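Local coordinates for PKS_KS domain-containing protein (Photorhabdus luminescens subsp. laumondii, PDB 6SMO) that probably acts as a ketosynthase of the 3-oxoacyl-[acyl-carrier-protein] synthase type, and holds a polyketone aldehyde ligand in its pocket, at residues L34-P39 against N45-N50; P359-K364 against C383-K388. All blocks are in the same frame, centred on the assembly; numbering follows the deposited sequence.

Near the N terminus, strand 29-37 runs out through a short loop into helix 44-53, and contact 1 closes that connection, with only five residues separating its segments. The chain then builds most of the large mixed sheet before contact 2 opens at strand 360-361, an outermost strand of that sheet within this chain, and closes on helix 372-388 after a largely helical interval. The two closures therefore follow in series, neither nested nor crossed. Their segments nevertheless touch, and the centres of the two contacts lie about 13 Å apart: L34 packs on C383 and L384, and W48 on L384 and K388. Helix 372-388 thus joins an interior strand, an edge strand and helix 44-53 of the thiolase-like fold.

Contact 1: L34-P39 against N45-N50; sequences LGVVAP and NEFWNN
F47 of the helix lies against V36 and A38 of the strand and its exit, and the contact across these segments is apolar. The two methyls of V36 divide the work. CG2 sits over one ring face, 4.1 Å from the F47 ring centroid and 14° off the normal, a CH-pi contact displaced toward the CD1-CE1 side. CG1, placed between backbone N and carbonyl carbon (chi1 58°), meets the root of the aromatic side chain instead, 3.7 Å from F47 CG. The F47 ring is carried out from the helix toward the strand because CG stands anti to its backbone N (chi1 174°), and the V36 and F47 side chains cross at about a right angle. A38 approaches the ring obliquely, its CB 3.7 Å from F47 CE1. V36 and A38 direct CB toward the helix, whereas V37 between them points away and packs on F99 and D102. In this strand-loop-helix unit of the thiolase-like ketosynthase fold, helix 44-53 lies on strand 29-37 of the mixed sheet. The strand is thereby enclosed between helix 95-111 and helix 44-53, while I377 and A381 of helix 372-388, with L363 and T40 from loops, also pack on F47.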
loop_
_atom_site.group_PDB
_atom_site.type_symbol
_atom_site.label_atom_id
_atom_site.label_comp_id
_atom_site.label_asym_id
_atom_site.label_seq_id
_atom_site.Cartn_x
_atom_site.Cartn_y
_atom_site.Cartn_z
ATOM N N LEU B 34 3.993 -20.113 -11.811
ATOM C CA LEU B 34 4.957 -19.007 -11.563
ATOM C C LEU B 34 5.185 -18.226 -12.861
ATOM O O LEU B 34 5.353 -18.866 -13.918
ATOM C CB LEU B 34 6.281 -19.585 -11.054
ATOM C CG LEU B 34 6.230 -20.306 -9.708
ATOM C CD1 LEU B 34 7.578 -20.929 -9.389
ATOM C CD2 LEU B 34 5.807 -19.363 -8.592
ATOM N N GLY B 35 5.192 -16.894 -12.765
ATOM C CA GLY B 35 5.574 -15.968 -13.848
ATOM C C GLY B 35 6.369 -14.803 -13.289
ATOM O O GLY B 35 5.919 -14.219 -12.283
ATOM N N VAL B 36 7.514 -14.482 -13.899
ATOM C CA VAL B 36 8.465 -13.455 -13.377
ATOM C C VAL B 36 9.084 -12.676 -14.545
ATOM O O VAL B 36 9.471 -13.306 -15.550
ATOM C CB VAL B 36 9.541 -14.098 -12.479
ATOM C CG1 VAL B 36 10.338 -15.173 -13.204
ATOM C CG2 VAL B 36 10.469 -13.058 -11.870
ATOM N N VAL B 37 9.142 -11.349 -14.400
ATOM C CA VAL B 37 9.949 -10.407 -15.232
ATOM C C VAL B 37 10.918 -9.695 -14.282
ATOM O O VAL B 37 10.475 -8.761 -13.591
ATOM C CB VAL B 37 9.054 -9.403 -15.987
ATOM C CG1 VAL B 37 9.871 -8.427 -16.823
ATOM C CG2 VAL B 37 8.018 -10.106 -16.850
ATOM N N ALA B 38 12.178 -10.142 -14.232
ATOM C CA ALA B 38 13.207 -9.664 -13.279
ATOM C C ALA B 38 14.476 -9.266 -14.029
ATOM O O ALA B 38 14.700 -9.711 -15.153
ATOM C CB ALA B 38 13.489 -10.733 -12.252
ATOM N N PRO B 39 15.335 -8.402 -13.435
ATOM C CA PRO B 39 16.625 -8.051 -14.033
ATOM C C PRO B 39 17.579 -9.246 -14.187
ATOM O O PRO B 39 18.412 -9.205 -15.073
ATOM C CB PRO B 39 17.221 -7.027 -13.051
ATOM C CG PRO B 39 16.023 -6.491 -12.300
ATOM C CD PRO B 39 15.093 -7.678 -12.178
ATOM N N ASN B 45 12.544 -20.131 -16.551
ATOM C CA ASN B 45 13.749 -20.910 -16.951
ATOM C C ASN B 45 14.995 -20.019 -16.876
ATOM O O ASN B 45 15.976 -20.438 -16.230
ATOM C CB ASN B 45 13.592 -21.524 -18.346
ATOM C CG ASN B 45 12.458 -22.526 -18.433
ATOM O OD1 ASN B 45 12.100 -23.158 -17.442
ATOM N ND2 ASN B 45 11.888 -22.678 -19.618
ATOM N N GLU B 46 14.951 -18.840 -17.508
ATOM C CA GLU B 46 16.086 -17.876 -17.571
ATOM C C GLU B 46 16.347 -17.298 -16.174
ATOM O O GLU B 46 17.529 -17.196 -15.793
ATOM C CB GLU B 46 15.794 -16.759 -18.578
ATOM C CG GLU B 46 17.013 -15.922 -18.924
ATOM C CD GLU B 46 16.713 -14.659 -19.715
ATOM O OE1 GLU B 46 17.303 -13.609 -19.390
ATOM O OE2 GLU B 46 15.896 -14.728 -20.656
ATOM N N PHE B 47 15.281 -16.939 -15.449
ATOM C CA PHE B 47 15.326 -16.341 -14.086
ATOM C C PHE B 47 16.093 -17.266 -13.132
ATOM O O PHE B 47 16.982 -16.767 -12.414
ATOM C CB PHE B 47 13.911 -16.068 -13.566
ATOM C CG PHE B 47 13.841 -15.601 -12.133
ATOM C CD1 PHE B 47 14.248 -14.322 -11.784
ATOM C CD2 PHE B 47 13.364 -16.436 -11.134
ATOM C CE1 PHE B 47 14.180 -13.892 -10.469
ATOM C CE2 PHE B 47 13.298 -16.004 -9.819
ATOM C CZ PHE B 47 13.706 -14.733 -9.488
ATOM N N TRP B 48 15.758 -18.561 -13.125
ATOM C CA TRP B 48 16.330 -19.571 -12.190
ATOM C C TRP B 48 17.823 -19.775 -12.472
ATOM O O TRP B 48 18.612 -19.729 -11.507
ATOM C CB TRP B 48 15.574 -20.903 -12.268
ATOM C CG TRP B 48 16.233 -21.977 -11.459
ATOM C CD1 TRP B 48 16.923 -23.059 -11.926
ATOM C CD2 TRP B 48 16.319 -22.037 -10.024
ATOM N NE1 TRP B 48 17.409 -23.799 -10.882
ATOM C CE2 TRP B 48 17.055 -23.198 -9.703
ATOM C CE3 TRP B 48 15.838 -21.234 -8.983
ATOM C CZ2 TRP B 48 17.317 -23.571 -8.384
ATOM C CZ3 TRP B 48 16.097 -21.604 -7.681
ATOM C CH2 TRP B 48 16.826 -22.758 -7.388
ATOM N N ASN B 49 18.181 -20.012 -13.739
ATOM C CA ASN B 49 19.564 -20.331 -14.188
ATOM C C ASN B 49 20.542 -19.269 -13.671
ATOM O O ASN B 49 21.618 -19.656 -13.179
ATOM C CB ASN B 49 19.655 -20.447 -15.714
ATOM C CG ASN B 49 18.981 -21.689 -16.261
ATOM O OD1 ASN B 49 18.884 -22.705 -15.577
ATOM N ND2 ASN B 49 18.516 -21.617 -17.497
ATOM N N ASN B 50 20.176 -17.988 -13.777
ATOM C CA ASN B 50 21.054 -16.837 -13.434
ATOM C C ASN B 50 21.238 -16.759 -11.912
ATOM O O ASN B 50 22.395 -16.586 -11.478
ATOM C CB ASN B 50 20.529 -15.528 -14.031
ATOM C CG ASN B 50 20.732 -15.443 -15.529
ATOM O OD1 ASN B 50 19.791 -15.195 -16.278
ATOM N ND2 ASN B 50 21.957 -15.658 -15.980
#

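Contact 2: P359-K364 against C383-K388; sequences PINSLK and CLEIEK
N361 and E385 meet through a single hydrogen bond across the segments within the thiolase-like fold, linking short strand 360-361, outermost within this chain in the mixed sheet, to the C-terminal part of helix 372-388. The nearest CA atoms, those of N361 and E385, are 11.4 Å apart, so the side chains do the spanning. N361 ND2 donates to E385 OE2 at 3.0 Å, with a rather bent N-H...O angle of 138°. The acceptor lies practically in the amide plane and is met at the syn lone pair of OE2; amide and carboxylate are nearly coplanar, 21° apart. Torsions explain the reach: N361 CG takes the position between backbone N and carbonyl carbon (chi1 57°), and the E385 chain runs extended beyond CG to arrive from the opposite direction.

Both groups are buried, and a second set of partners fixes their rotation. N361 ND2 is also hydrogen-bonded to Y328 OH, its strongest polar partner, and to H392 O, while E385 OE2 receives H392 N as well and E385 OE1 is weakly bonded to Y328 OH. Two N-H groups at one carboxylate oxygen would probably favour the ionised form of E385.

Farther out, backbone bonds of N361 and P359 to I329 hold the strand beside strand 326-330. On the helix, E387 N donates to C383 O at 3.1 Å and K388 N to L384 O at 3.0 Å, bonds that keep the turn around E385 helical. Beyond N361 the chain turns toward a short helix. At this entry S362 OG, itself bonded to G333 O, weakly accepts K364 N at 3.5 Å as a capping bond.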
loop_
_atom_site.group_PDB
_atom_site.type_symbol
_atom_site.label_atom_id
_atom_site.label_comp_id
_atom_site.label_asym_id
_atom_site.label_seq_id
_atom_site.Cartn_x
_atom_site.Cartn_y
_atom_site.Cartn_z
ATOM N N PRO B 359 20.335 -21.627 6.792
ATOM C CA PRO B 359 20.676 -20.787 5.642
ATOM C C PRO B 359 19.659 -19.653 5.430
ATOM O O PRO B 359 18.478 -19.936 5.325
ATOM C CB PRO B 359 20.668 -21.759 4.449
ATOM C CG PRO B 359 20.829 -23.129 5.072
ATOM C CD PRO B 359 20.123 -23.030 6.406
ATOM N N ILE B 360 20.146 -18.409 5.391
ATOM C CA ILE B 360 19.348 -17.168 5.155
ATOM C C ILE B 360 19.946 -16.454 3.937
ATOM O O ILE B 360 21.177 -16.314 3.903
ATOM C CB ILE B 360 19.361 -16.264 6.407
ATOM C CG1 ILE B 360 18.939 -17.020 7.670
ATOM C CG2 ILE B 360 18.509 -15.022 6.191
ATOM C CD1 ILE B 360 19.485 -16.431 8.949
ATOM N N ASN B 361 19.124 -16.023 2.976
ATOM C CA ASN B 361 19.614 -15.339 1.746
ATOM C C ASN B 361 18.748 -14.118 1.419
ATOM O O ASN B 361 17.639 -13.994 1.976
ATOM C CB ASN B 361 19.695 -16.289 0.547
ATOM C CG ASN B 361 18.383 -16.963 0.205
ATOM O OD1 ASN B 361 17.349 -16.672 0.802
ATOM N ND2 ASN B 361 18.415 -17.868 -0.759
ATOM N N SER B 362 19.273 -13.254 0.545
ATOM C CA SER B 362 18.592 -12.075 -0.047
ATOM C C SER B 362 18.807 -12.088 -1.565
ATOM O O SER B 362 19.979 -12.137 -1.988
ATOM C CB SER B 362 19.101 -10.796 0.564
ATOM O OG SER B 362 18.499 -9.665 -0.050
ATOM N N LEU B 363 17.723 -12.050 -2.344
ATOM C CA LEU B 363 17.766 -12.042 -3.831
ATOM C C LEU B 363 18.173 -10.647 -4.327
ATOM O O LEU B 363 18.636 -10.548 -5.480
ATOM C CB LEU B 363 16.397 -12.440 -4.389
ATOM C CG LEU B 363 16.390 -12.889 -5.850
ATOM C CD1 LEU B 363 16.950 -14.295 -5.988
ATOM C CD2 LEU B 363 14.990 -12.815 -6.437
ATOM N N LYS B 364 18.017 -9.621 -3.483
ATOM C CA LYS B 364 18.282 -8.194 -3.821
ATOM C C LYS B 364 19.779 -7.963 -4.077
ATOM O O LYS B 364 20.115 -6.876 -4.585
ATOM C CB LYS B 364 17.775 -7.274 -2.707
ATOM C CG LYS B 364 16.264 -7.247 -2.521
ATOM C CD LYS B 364 15.810 -6.259 -1.468
ATOM C CE LYS B 364 14.309 -6.225 -1.267
ATOM N NZ LYS B 364 13.801 -7.463 -0.631
ATOM N N CYS B 383 9.624 -20.420 -4.347
ATOM C CA CYS B 383 8.832 -21.574 -4.857
ATOM C C CYS B 383 9.734 -22.499 -5.685
ATOM O O CYS B 383 9.614 -23.728 -5.523
ATOM C CB CYS B 383 7.637 -21.104 -5.677
ATOM S SG CYS B 383 6.386 -20.249 -4.681
ATOM N N LEU B 384 10.609 -21.926 -6.520
ATOM C CA LEU B 384 11.586 -22.670 -7.364
ATOM C C LEU B 384 12.640 -23.344 -6.475
ATOM O O LEU B 384 13.048 -24.475 -6.807
ATOM C CB LEU B 384 12.241 -21.701 -8.355
ATOM C CG LEU B 384 11.326 -21.166 -9.456
ATOM C CD1 LEU B 384 11.932 -19.941 -10.122
ATOM C CD2 LEU B 384 11.028 -22.244 -10.487
ATOM N N GLU B 385 13.063 -22.672 -5.398
ATOM C CA GLU B 385 14.084 -23.174 -4.435
ATOM C C GLU B 385 13.571 -24.445 -3.746
ATOM O O GLU B 385 14.347 -25.417 -3.659
ATOM C CB GLU B 385 14.432 -22.102 -3.399
ATOM C CG GLU B 385 15.451 -21.090 -3.886
ATOM C CD GLU B 385 15.749 -19.983 -2.891
ATOM O OE1 GLU B 385 14.800 -19.285 -2.487
ATOM O OE2 GLU B 385 16.926 -19.826 -2.511
ATOM N N ILE B 386 12.319 -24.431 -3.274
ATOM C CA ILE B 386 11.669 -25.573 -2.561
ATOM C C ILE B 386 11.479 -26.733 -3.547
ATOM O O ILE B 386 11.757 -27.886 -3.157
ATOM C CB ILE B 386 10.340 -25.136 -1.909
ATOM C CG1 ILE B 386 10.581 -24.160 -0.753
ATOM C CG2 ILE B 386 9.524 -26.343 -1.464
ATOM C CD1 ILE B 386 9.353 -23.396 -0.317
ATOM N N GLU B 387 11.018 -26.433 -4.765
ATOM C CA GLU B 387 10.791 -27.421 -5.857
ATOM C C GLU B 387 12.092 -28.172 -6.160
ATOM O O GLU B 387 12.067 -29.420 -6.153
ATOM C CB GLU B 387 10.277 -26.732 -7.124
ATOM C CG GLU B 387 8.891 -27.186 -7.542
ATOM C CD GLU B 387 8.872 -28.423 -8.423
ATOM O OE1 GLU B 387 8.199 -29.404 -8.046
ATOM O OE2 GLU B 387 9.525 -28.399 -9.485
ATOM N N LYS B 388 13.178 -27.433 -6.407
ATOM C CA LYS B 388 14.467 -27.973 -6.920
ATOM C C LYS B 388 15.418 -28.297 -5.759
ATOM O O LYS B 388 16.549 -28.741 -6.043
ATOM C CB LYS B 388 15.078 -26.977 -7.912
ATOM C CG LYS B 388 14.318 -26.847 -9.227
ATOM C CD LYS B 388 14.652 -25.596 -10.010
ATOM C CE LYS B 388 13.838 -25.457 -11.280
ATOM N NZ LYS B 388 14.361 -26.317 -12.369
#